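Long-range contacts in purine nucleoside phosphorylase (PDB 2P4S), which catalyses the phosphorolysis of purine nucleosides, preferring inosine and 2'-deoxyinosine, to the free base and pentose 1-phosphate during purine salvage: residues F141-V146 with F170-Y176; G282-E286 with A301-S305. All coordinates share one frame; numbering follows the deposited sequence.

How the interactions relate
Both interactions lie at the active site; 170-176, 282-286 and 301-305 touch the inhibitor, while 141-146 packs behind 170-176. Interaction 1 joins two loops and is only partly buried: its outer end holds polar bonds and waters, its inner end the phosphate and sugar side of the pocket. Interaction 2, a buried contact, packs the loop before helix 288-296 against Ile302 of strand 301-303 and Met304 just after it, without a hydrogen bond between its segments; its polar ends turn to the inhibitor and phosphate instead. The two meet where Tyr173 CE2 lies 3.7 Å from Met304 SD, interaction 1 reaching the inhibitor at its hydroxypyrrolidine and interaction 2 chiefly at its base. Each touches the second subunit.

Interaction 1 (F141-V146 with F170-Y176); sequences FPVSTV and FHHYEGY. With DIH (7-[[(3R,4R)-3-(hydroxymethyl)-4-oxidanyl-pyrrolidin-1-ium-1-yl]methyl]-3,5-dihydropyrrolo[3,2-d]pyrimidin-4-one), chain F.
Two donors of Thr145 converge on one carboxylate oxygen of Glu174. Thr145 N reaches Glu174 OE1 at 2.8 Å, and Thr145 OG1 donates to Glu174 OE1 at 2.7 Å from the anti side, both from the same face of the carboxylate. The hydroxyl can reach back because it stands between its own backbone N and carbonyl carbon (chi1 68°), on the same side as the amide. A water extends the link from Thr145 OG1 to the carbonyl of Glu174. Nearby, Tyr176 OH donates to Val143 O at 2.5 Å, in the carbonyl plane and on a lone pair.

Pro142 supplies the apolar half. Its CB sits almost on the normal of the Phe170 ring, 3.6 Å from the centroid of that ring, while the same carbon lies over a Tyr176 face, offset toward the rim. Phe141 brings CD2 to the edge of the Phe170 ring near CZ. At the far end Val146 CG2 packs at the edge of the Tyr173 ring, 3.7 Å from Tyr173 CE1, and Tyr173 OH donates to O3' of the inhibitor at 2.7 Å.

Farther out, Ser144 OG is hydrogen-bonded to the carbonyl of Arg169, helix 178-191 packs on Pro142 and Phe170, and His149 meets the His171 ring edge-to-face. Phe244 of the second subunit meets Tyr173 edge-to-face and packs on Val146, so the subunit interface backs the tyrosine that holds the inhibitor, at the position where the nucleoside sugar probably lies. Phe170 and His171 are phosphate-binding residues, and the contact joins the loop after strand 161-167 to the one before strand 152-158 at the phosphate and sugar end of the trimeric purine nucleoside phosphorylase active site.

Interaction 2 (G282-E286 with A301-S305); sequences GPNFE and AIGMS. With DIH (7-[[(3R,4R)-3-(hydroxymethyl)-4-oxidanyl-pyrrolidin-1-ium-1-yl]methyl]-3,5-dihydropyrrolo[3,2-d]pyrimidin-4-one), chain F; PO4 (phosphate ion), chain D.
Met304 reaches Gly282 with a chain extended beyond CG (chi2 178°), whereas Glu286 bends at chi2 (70°) and turns its carboxylate back past Ile302. The methionine ends among backbone atoms of the facing loop: Met304 CE lies 3.4 Å from Asn284 O and close to Pro283 O, while its sulfur, Met304 SD, lies 3.7 Å from Gly282 CA. The peptide bond before Pro283 is cis. Ile302 CG2 sits over one face of the Glu286 carboxylate, 3.5 Å from Glu286 CD.

The pocket opens between the two segments. Glu286 OE1 accepts a hydrogen bond from N1 of the inhibitor base, 2.7 Å long and nearly straight (174°). Phe285 brings CD1 to within 3.5 Å of the base atom C6, and Met304 SD touches the pyrrolidine carbon C2' at the same distance. Beyond the strand, Ser305 OG donates to phosphate O3 at 2.7 Å; Arg169 NH1 and the backbone N atoms of Ser118 and Ala201 also hydrogen-bond to the phosphate.

Asn230 of the second subunit is hydrogen-bonded to Asn284 OD1, and Phe244 of that subunit packs on Phe285. With its base-binding glutamate and phosphate-binding serine on the two segments, this is the nucleoside site characteristic of the trimeric members of the PNP/MTAP phosphorylase family.

Interaction 1 (F141-V146 with F170-Y176)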
ATOM      1  N   PHE A 141     -17.849 -15.851  13.823  1.00 25.33           N
ATOM      2  CA  PHE A 141     -16.766 -16.366  13.013  1.00 24.76           C
ATOM      3  C   PHE A 141     -16.985 -16.126  11.499  1.00 25.10           C
ATOM      4  O   PHE A 141     -18.092 -16.347  10.976  1.00 23.90           O
ATOM      5  CB  PHE A 141     -16.574 -17.844  13.282  1.00 23.31           C
ATOM      6  CG  PHE A 141     -15.184 -18.183  13.747  1.00 21.80           C
ATOM      7  CD1 PHE A 141     -14.706 -17.672  14.935  1.00 19.08           C
ATOM      8  CD2 PHE A 141     -14.371 -19.018  13.013  1.00 20.43           C
ATOM      9  CE1 PHE A 141     -13.420 -17.993  15.397  1.00 21.68           C
ATOM     10  CE2 PHE A 141     -13.050 -19.335  13.465  1.00 20.92           C
ATOM     11  CZ  PHE A 141     -12.603 -18.820  14.664  1.00 21.19           C
ATOM     12  N   PRO A 142     -15.914 -15.697  10.796  1.00 25.09           N
ATOM     13  CA  PRO A 142     -15.955 -15.669   9.341  1.00 24.76           C
ATOM     14  C   PRO A 142     -16.021 -17.093   8.818  1.00 24.64           C
ATOM     15  O   PRO A 142     -15.784 -18.058   9.554  1.00 24.21           O
ATOM     16  CB  PRO A 142     -14.604 -15.034   8.949  1.00 25.30           C
ATOM     17  CG  PRO A 142     -14.047 -14.422  10.177  1.00 25.40           C
ATOM     18  CD  PRO A 142     -14.623 -15.214  11.334  1.00 25.59           C
ATOM     19  N   VAL A 143     -16.365 -17.230   7.560  1.00 24.92           N
ATOM     20  CA  VAL A 143     -16.352 -18.527   6.918  1.00 25.18           C
ATOM     21  C   VAL A 143     -15.297 -18.545   5.808  1.00 25.08           C
ATOM     22  O   VAL A 143     -15.003 -17.513   5.190  1.00 25.51           O
ATOM     23  CB  VAL A 143     -17.754 -18.909   6.384  1.00 25.42           C
ATOM     24  CG1 VAL A 143     -18.817 -18.977   7.584  1.00 27.88           C
ATOM     25  CG2 VAL A 143     -18.210 -17.960   5.287  1.00 24.84           C
ATOM     26  N   SER A 144     -14.743 -19.725   5.548  1.00 25.39           N
ATOM     27  CA  SER A 144     -13.770 -19.930   4.442  1.00 24.84           C
ATOM     28  C   SER A 144     -14.488 -20.099   3.111  1.00 24.55           C
ATOM     29  O   SER A 144     -15.289 -20.994   2.974  1.00 25.75           O
ATOM     30  CB  SER A 144     -12.914 -21.163   4.739  1.00 23.35           C
ATOM     31  OG  SER A 144     -12.111 -20.914   5.869  1.00 21.76           O
ATOM     32  N   THR A 145     -14.231 -19.242   2.126  1.00 25.34           N
ATOM     33  CA  THR A 145     -14.947 -19.343   0.824  1.00 24.61           C
ATOM     34  C   THR A 145     -14.038 -19.948  -0.268  1.00 24.34           C
ATOM     35  O   THR A 145     -14.472 -20.185  -1.391  1.00 23.88           O
ATOM     36  CB  THR A 145     -15.549 -17.988   0.353  1.00 25.32           C
ATOM     37  OG1 THR A 145     -14.498 -17.072   0.006  1.00 26.05           O
ATOM     38  CG2 THR A 145     -16.461 -17.309   1.454  1.00 24.39           C
ATOM     39  N   VAL A 146     -12.784 -20.228   0.094  1.00 24.16           N
ATOM     40  CA  VAL A 146     -11.757 -20.702  -0.852  1.00 22.68           C
ATOM     41  C   VAL A 146     -11.763 -22.227  -1.017  1.00 23.77           C
ATOM     42  O   VAL A 146     -11.743 -22.954  -0.032  1.00 23.24           O
ATOM     43  CB  VAL A 146     -10.341 -20.069  -0.512  1.00 22.37           C
ATOM     44  CG1 VAL A 146      -9.252 -20.542  -1.467  1.00 19.70           C
ATOM     45  CG2 VAL A 146     -10.466 -18.574  -0.617  1.00 19.55           C
ATOM     46  N   PHE A 170      -8.865 -17.541   6.394  1.00 17.15           N
ATOM     47  CA  PHE A 170      -9.531 -16.341   5.845  1.00 17.70           C
ATOM     48  C   PHE A 170      -8.494 -15.433   5.197  1.00 17.56           C
ATOM     49  O   PHE A 170      -7.419 -15.197   5.777  1.00 17.93           O
ATOM     50  CB  PHE A 170     -10.245 -15.536   6.974  1.00 16.81           C
ATOM     51  CG  PHE A 170     -11.034 -16.410   7.906  1.00 18.61           C
ATOM     52  CD1 PHE A 170     -11.957 -17.344   7.390  1.00 16.81           C
ATOM     53  CD2 PHE A 170     -10.814 -16.377   9.283  1.00 17.51           C
ATOM     54  CE1 PHE A 170     -12.669 -18.183   8.251  1.00 18.64           C
ATOM     55  CE2 PHE A 170     -11.554 -17.236  10.141  1.00 16.04           C
ATOM     56  CZ  PHE A 170     -12.460 -18.121   9.627  1.00 16.19           C
ATOM     57  N   HIS A 171      -8.838 -14.893   4.033  1.00 16.50           N
ATOM     58  CA  HIS A 171      -7.897 -14.100   3.251  1.00 16.08           C
ATOM     59  C   HIS A 171      -8.507 -12.763   2.968  1.00 16.32           C
ATOM     60  O   HIS A 171      -9.724 -12.649   2.818  1.00 15.43           O
ATOM     61  CB  HIS A 171      -7.580 -14.774   1.925  1.00 14.99           C
ATOM     62  CG  HIS A 171      -7.320 -16.250   2.027  1.00 16.04           C
ATOM     63  ND1 HIS A 171      -6.045 -16.782   2.018  1.00 17.32           N
ATOM     64  CD2 HIS A 171      -8.167 -17.311   2.067  1.00 16.16           C
ATOM     65  CE1 HIS A 171      -6.110 -18.102   2.079  1.00 14.18           C
ATOM     66  NE2 HIS A 171      -7.390 -18.450   2.101  1.00 20.99           N
ATOM     67  N   HIS A 172      -7.635 -11.768   2.865  1.00 16.03           N
ATOM     68  CA  HIS A 172      -8.017 -10.393   2.607  1.00 17.08           C
ATOM     69  C   HIS A 172      -8.761 -10.201   1.278  1.00 16.58           C
ATOM     70  O   HIS A 172      -9.688  -9.396   1.208  1.00 16.94           O
ATOM     71  CB  HIS A 172      -6.760  -9.517   2.684  1.00 17.13           C
ATOM     72  CG  HIS A 172      -7.033  -8.051   2.804  1.00 19.41           C
ATOM     73  ND1 HIS A 172      -7.919  -7.519   3.725  1.00 19.87           N
ATOM     74  CD2 HIS A 172      -6.497  -6.995   2.150  1.00 17.95           C
ATOM     75  CE1 HIS A 172      -7.924  -6.202   3.622  1.00 18.26           C
ATOM     76  NE2 HIS A 172      -7.056  -5.859   2.688  1.00 19.77           N
ATOM     77  N   TYR A 173      -8.350 -10.930   0.240  1.00 16.47           N
ATOM     78  CA  TYR A 173      -9.034 -10.920  -1.079  1.00 17.47           C
ATOM     79  C   TYR A 173     -10.499 -11.453  -1.043  1.00 18.61           C
ATOM     80  O   TYR A 173     -11.272 -11.278  -2.020  1.00 17.20           O
ATOM     81  CB  TYR A 173      -8.214 -11.661  -2.156  1.00 16.42           C
ATOM     82  CG  TYR A 173      -8.011 -13.135  -1.873  1.00 18.28           C
ATOM     83  CD1 TYR A 173      -9.087 -14.063  -1.973  1.00 16.70           C
ATOM     84  CD2 TYR A 173      -6.739 -13.640  -1.562  1.00 16.37           C
ATOM     85  CE1 TYR A 173      -8.900 -15.433  -1.706  1.00 13.76           C
ATOM     86  CE2 TYR A 173      -6.562 -14.999  -1.290  1.00 14.66           C
ATOM     87  CZ  TYR A 173      -7.646 -15.893  -1.378  1.00 16.69           C
ATOM     88  OH  TYR A 173      -7.456 -17.252  -1.098  1.00 15.48           O
ATOM     89  N   GLU A 174     -10.872 -12.101   0.068  1.00 18.89           N
ATOM     90  CA  GLU A 174     -12.276 -12.497   0.287  1.00 19.45           C
ATOM     91  C   GLU A 174     -13.100 -11.288   0.706  1.00 19.42           C
ATOM     92  O   GLU A 174     -14.291 -11.350   0.736  1.00 20.29           O
ATOM     93  CB  GLU A 174     -12.409 -13.643   1.297  1.00 16.91           C
ATOM     94  CG  GLU A 174     -11.793 -14.985   0.824  1.00 20.30           C
ATOM     95  CD  GLU A 174     -11.790 -16.111   1.918  1.00 21.30           C
ATOM     96  OE1 GLU A 174     -12.827 -16.784   2.091  1.00 22.52           O
ATOM     97  OE2 GLU A 174     -10.765 -16.328   2.607  1.00 19.82           O
ATOM     98  N   GLY A 175     -12.464 -10.170   1.018  1.00 20.06           N
ATOM     99  CA  GLY A 175     -13.217  -9.046   1.509  1.00 20.04           C
ATOM    100  C   GLY A 175     -13.140  -8.862   3.011  1.00 20.52           C
ATOM    101  O   GLY A 175     -13.701  -7.918   3.515  1.00 19.83           O
ATOM    102  N   TYR A 176     -12.405  -9.736   3.713  1.00 20.05           N
ATOM    103  CA  TYR A 176     -12.180  -9.596   5.169  1.00 19.56           C
ATOM    104  C   TYR A 176     -11.041  -8.644   5.487  1.00 18.36           C
ATOM    105  O   TYR A 176      -9.932  -8.819   4.960  1.00 17.65           O
ATOM    106  CB  TYR A 176     -11.885 -10.945   5.838  1.00 19.93           C
ATOM    107  CG  TYR A 176     -12.917 -12.025   5.579  1.00 23.31           C
ATOM    108  CD1 TYR A 176     -14.305 -11.776   5.744  1.00 24.21           C
ATOM    109  CD2 TYR A 176     -12.516 -13.298   5.150  1.00 22.08           C
ATOM    110  CE1 TYR A 176     -15.256 -12.800   5.493  1.00 24.34           C
ATOM    111  CE2 TYR A 176     -13.426 -14.306   4.922  1.00 21.79           C
ATOM    112  CZ  TYR A 176     -14.798 -14.058   5.103  1.00 24.67           C
ATOM    113  OH  TYR A 176     -15.690 -15.082   4.857  1.00 24.68           O
TER
HETATM  114  O5' DIH F 401      -4.123 -20.582  -5.285  1.00 18.22           O
HETATM  115  C5' DIH F 401      -4.392 -19.285  -4.718  1.00 18.39           C
HETATM  116  C4' DIH F 401      -4.263 -19.434  -3.222  1.00 18.57           C
HETATM  117  C6' DIH F 401      -2.900 -20.048  -2.830  1.00 16.89           C
HETATM  118  C3' DIH F 401      -4.350 -18.078  -2.556  1.00 16.77           C
HETATM  119  O3' DIH F 401      -4.993 -18.245  -1.290  1.00 15.14           O
HETATM  120  C2' DIH F 401      -2.901 -17.710  -2.295  1.00 14.53           C
HETATM  121  N1' DIH F 401      -2.300 -19.029  -1.922  1.00 16.27           N
HETATM  122  C10 DIH F 401      -0.835 -18.924  -1.847  1.00 13.21           C
HETATM  123  C9  DIH F 401      -0.041 -18.935  -3.136  1.00 13.77           C
HETATM  124  C8  DIH F 401       0.443 -20.098  -3.793  1.00 13.76           C
HETATM  125  N7  DIH F 401       1.137 -19.709  -4.898  1.00 14.43           N
HETATM  126  C5  DIH F 401       1.126 -18.354  -4.991  1.00 12.86           C
HETATM  127  C6  DIH F 401       1.745 -17.366  -5.919  1.00 14.19           C
HETATM  128  O6  DIH F 401       2.449 -17.734  -6.948  1.00 15.95           O
HETATM  129  N1  DIH F 401       1.513 -16.069  -5.626  1.00 13.84           N
HETATM  130  C2  DIH F 401       0.766 -15.650  -4.560  1.00 14.24           C
HETATM  131  N3  DIH F 401       0.222 -16.510  -3.684  1.00 13.24           N
HETATM  132  C4  DIH F 401       0.404 -17.857  -3.893  1.00 13.35           C
HETATM  133  O   HOH W   1     -15.559 -14.026  -0.579  1.00 26.55           O
HETATM  134  O   HOH W   2     -11.159 -19.270   2.584  1.00 22.64           O

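Interaction 2 (G282-E286 with A301-S305)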
ATOM      1  N   GLY A 282      -3.603 -10.097  -3.704  1.00 16.75           N
ATOM      2  CA  GLY A 282      -4.258 -11.008  -4.657  1.00 16.03           C
ATOM      3  C   GLY A 282      -5.570 -10.384  -5.097  1.00 15.76           C
ATOM      4  O   GLY A 282      -5.737  -9.163  -4.958  1.00 16.86           O
ATOM      5  N   PRO A 283      -6.503 -11.184  -5.639  1.00 15.10           N
ATOM      6  CA  PRO A 283      -6.450 -12.642  -5.840  1.00 15.48           C
ATOM      7  C   PRO A 283      -5.697 -13.085  -7.083  1.00 15.93           C
ATOM      8  O   PRO A 283      -5.397 -14.268  -7.220  1.00 15.78           O
ATOM      9  CB  PRO A 283      -7.925 -13.026  -5.987  1.00 16.30           C
ATOM     10  CG  PRO A 283      -8.576 -11.755  -6.583  1.00 15.56           C
ATOM     11  CD  PRO A 283      -7.765 -10.590  -6.099  1.00 14.16           C
ATOM     12  N   ASN A 284      -5.409 -12.162  -8.000  1.00 17.22           N
ATOM     13  CA  ASN A 284      -4.585 -12.521  -9.160  1.00 18.00           C
ATOM     14  C   ASN A 284      -3.140 -12.858  -8.717  1.00 17.03           C
ATOM     15  O   ASN A 284      -2.655 -12.380  -7.681  1.00 16.64           O
ATOM     16  CB  ASN A 284      -4.628 -11.409 -10.224  1.00 18.68           C
ATOM     17  CG  ASN A 284      -4.009 -10.098  -9.737  1.00 22.19           C
ATOM     18  OD1 ASN A 284      -4.657  -9.316  -9.051  1.00 25.55           O
ATOM     19  ND2 ASN A 284      -2.739  -9.873 -10.070  1.00 26.32           N
ATOM     20  N   PHE A 285      -2.464 -13.709  -9.475  1.00 17.65           N
ATOM     21  CA  PHE A 285      -1.050 -13.996  -9.194  1.00 17.72           C
ATOM     22  C   PHE A 285      -0.204 -12.863  -9.812  1.00 17.34           C
ATOM     23  O   PHE A 285      -0.708 -12.005 -10.537  1.00 17.47           O
ATOM     24  CB  PHE A 285      -0.639 -15.395  -9.727  1.00 17.48           C
ATOM     25  CG  PHE A 285      -1.401 -16.540  -9.109  1.00 21.45           C
ATOM     26  CD1 PHE A 285      -1.108 -16.997  -7.834  1.00 25.01           C
ATOM     27  CD2 PHE A 285      -2.419 -17.206  -9.828  1.00 26.26           C
ATOM     28  CE1 PHE A 285      -1.830 -18.080  -7.246  1.00 22.85           C
ATOM     29  CE2 PHE A 285      -3.128 -18.292  -9.263  1.00 25.94           C
ATOM     30  CZ  PHE A 285      -2.820 -18.711  -7.946  1.00 23.24           C
ATOM     31  N   GLU A 286       1.095 -12.891  -9.563  1.00 16.97           N
ATOM     32  CA  GLU A 286       1.992 -11.778  -9.886  1.00 16.66           C
ATOM     33  C   GLU A 286       2.459 -11.710 -11.360  1.00 16.02           C
ATOM     34  O   GLU A 286       2.630 -12.730 -12.020  1.00 15.91           O
ATOM     35  CB  GLU A 286       3.218 -11.885  -8.976  1.00 16.66           C
ATOM     36  CG  GLU A 286       2.889 -11.736  -7.500  1.00 20.29           C
ATOM     37  CD  GLU A 286       2.083 -12.955  -6.935  1.00 25.41           C
ATOM     38  OE1 GLU A 286       2.446 -14.108  -7.310  1.00 20.30           O
ATOM     39  OE2 GLU A 286       1.102 -12.754  -6.134  1.00 21.77           O
ATOM     40  N   ALA A 301       9.547 -16.091  -1.164  1.00 12.69           N
ATOM     41  CA  ALA A 301       8.271 -16.810  -1.302  1.00 14.09           C
ATOM     42  C   ALA A 301       7.133 -15.799  -1.287  1.00 13.55           C
ATOM     43  O   ALA A 301       7.112 -14.928  -0.453  1.00 13.70           O
ATOM     44  CB  ALA A 301       8.070 -17.877  -0.182  1.00 13.47           C
ATOM     45  N   ILE A 302       6.230 -15.910  -2.249  1.00 13.74           N
ATOM     46  CA  ILE A 302       5.141 -14.946  -2.393  1.00 13.98           C
ATOM     47  C   ILE A 302       3.800 -15.609  -2.110  1.00 13.98           C
ATOM     48  O   ILE A 302       3.463 -16.633  -2.726  1.00 14.56           O
ATOM     49  CB  ILE A 302       5.087 -14.297  -3.807  1.00 14.31           C
ATOM     50  CG1 ILE A 302       6.389 -13.503  -4.117  1.00 14.39           C
ATOM     51  CG2 ILE A 302       3.847 -13.347  -3.893  1.00 11.80           C
ATOM     52  CD1 ILE A 302       6.646 -13.227  -5.703  1.00 13.68           C
ATOM     53  N   GLY A 303       3.042 -15.017  -1.192  1.00 13.62           N
ATOM     54  CA  GLY A 303       1.777 -15.576  -0.804  1.00 14.16           C
ATOM     55  C   GLY A 303       0.735 -14.511  -0.596  1.00 15.09           C
ATOM     56  O   GLY A 303       0.942 -13.381  -1.020  1.00 14.62           O
ATOM     57  N   MET A 304      -0.373 -14.875   0.077  1.00 15.71           N
ATOM     58  CA  MET A 304      -1.483 -13.942   0.337  1.00 16.53           C
ATOM     59  C   MET A 304      -2.091 -14.064   1.741  1.00 17.45           C
ATOM     60  O   MET A 304      -3.276 -13.794   1.908  1.00 18.43           O
ATOM     61  CB  MET A 304      -2.610 -14.166  -0.693  1.00 16.62           C
ATOM     62  CG  MET A 304      -2.154 -14.036  -2.153  1.00 15.14           C
ATOM     63  SD  MET A 304      -3.503 -14.371  -3.245  1.00 17.56           S
ATOM     64  CE  MET A 304      -2.748 -14.275  -4.886  1.00 16.79           C
ATOM     65  N   SER A 305      -1.317 -14.453   2.764  1.00 17.79           N
ATOM     66  CA  SER A 305      -1.902 -14.675   4.088  1.00 17.77           C
ATOM     67  C   SER A 305      -0.842 -14.527   5.172  1.00 19.07           C
ATOM     68  O   SER A 305       0.247 -13.977   4.896  1.00 18.87           O
ATOM     69  CB  SER A 305      -2.543 -16.052   4.140  1.00 17.76           C
ATOM     70  OG  SER A 305      -1.533 -17.043   4.224  1.00 19.34           O
TER
HETATM   71  O5' DIH F 401      -4.123 -20.582  -5.285  1.00 18.22           O
HETATM   72  C5' DIH F 401      -4.392 -19.285  -4.718  1.00 18.39           C
HETATM   73  C4' DIH F 401      -4.263 -19.434  -3.222  1.00 18.57           C
HETATM   74  C6' DIH F 401      -2.900 -20.048  -2.830  1.00 16.89           C
HETATM   75  C3' DIH F 401      -4.350 -18.078  -2.556  1.00 16.77           C
HETATM   76  O3' DIH F 401      -4.993 -18.245  -1.290  1.00 15.14           O
HETATM   77  C2' DIH F 401      -2.901 -17.710  -2.295  1.00 14.53           C
HETATM   78  N1' DIH F 401      -2.300 -19.029  -1.922  1.00 16.27           N
HETATM   79  C10 DIH F 401      -0.835 -18.924  -1.847  1.00 13.21           C
HETATM   80  C9  DIH F 401      -0.041 -18.935  -3.136  1.00 13.77           C
HETATM   81  C8  DIH F 401       0.443 -20.098  -3.793  1.00 13.76           C
HETATM   82  N7  DIH F 401       1.137 -19.709  -4.898  1.00 14.43           N
HETATM   83  C5  DIH F 401       1.126 -18.354  -4.991  1.00 12.86           C
HETATM   84  C6  DIH F 401       1.745 -17.366  -5.919  1.00 14.19           C
HETATM   85  O6  DIH F 401       2.449 -17.734  -6.948  1.00 15.95           O
HETATM   86  N1  DIH F 401       1.513 -16.069  -5.626  1.00 13.84           N
HETATM   87  C2  DIH F 401       0.766 -15.650  -4.560  1.00 14.24           C
HETATM   88  N3  DIH F 401       0.222 -16.510  -3.684  1.00 13.24           N
HETATM   89  C4  DIH F 401       0.404 -17.857  -3.893  1.00 13.35           C
HETATM   90  P   PO4 D 503      -2.857 -19.807   1.761  1.00 17.31           P
HETATM   91  O1  PO4 D 503      -2.067 -21.071   1.879  1.00 17.23           O
HETATM   92  O2  PO4 D 503      -3.999 -19.868   2.776  1.00 17.48           O
HETATM   93  O3  PO4 D 503      -2.072 -18.585   2.058  1.00 16.91           O
HETATM   94  O4  PO4 D 503      -3.367 -19.718   0.354  1.00 16.98           O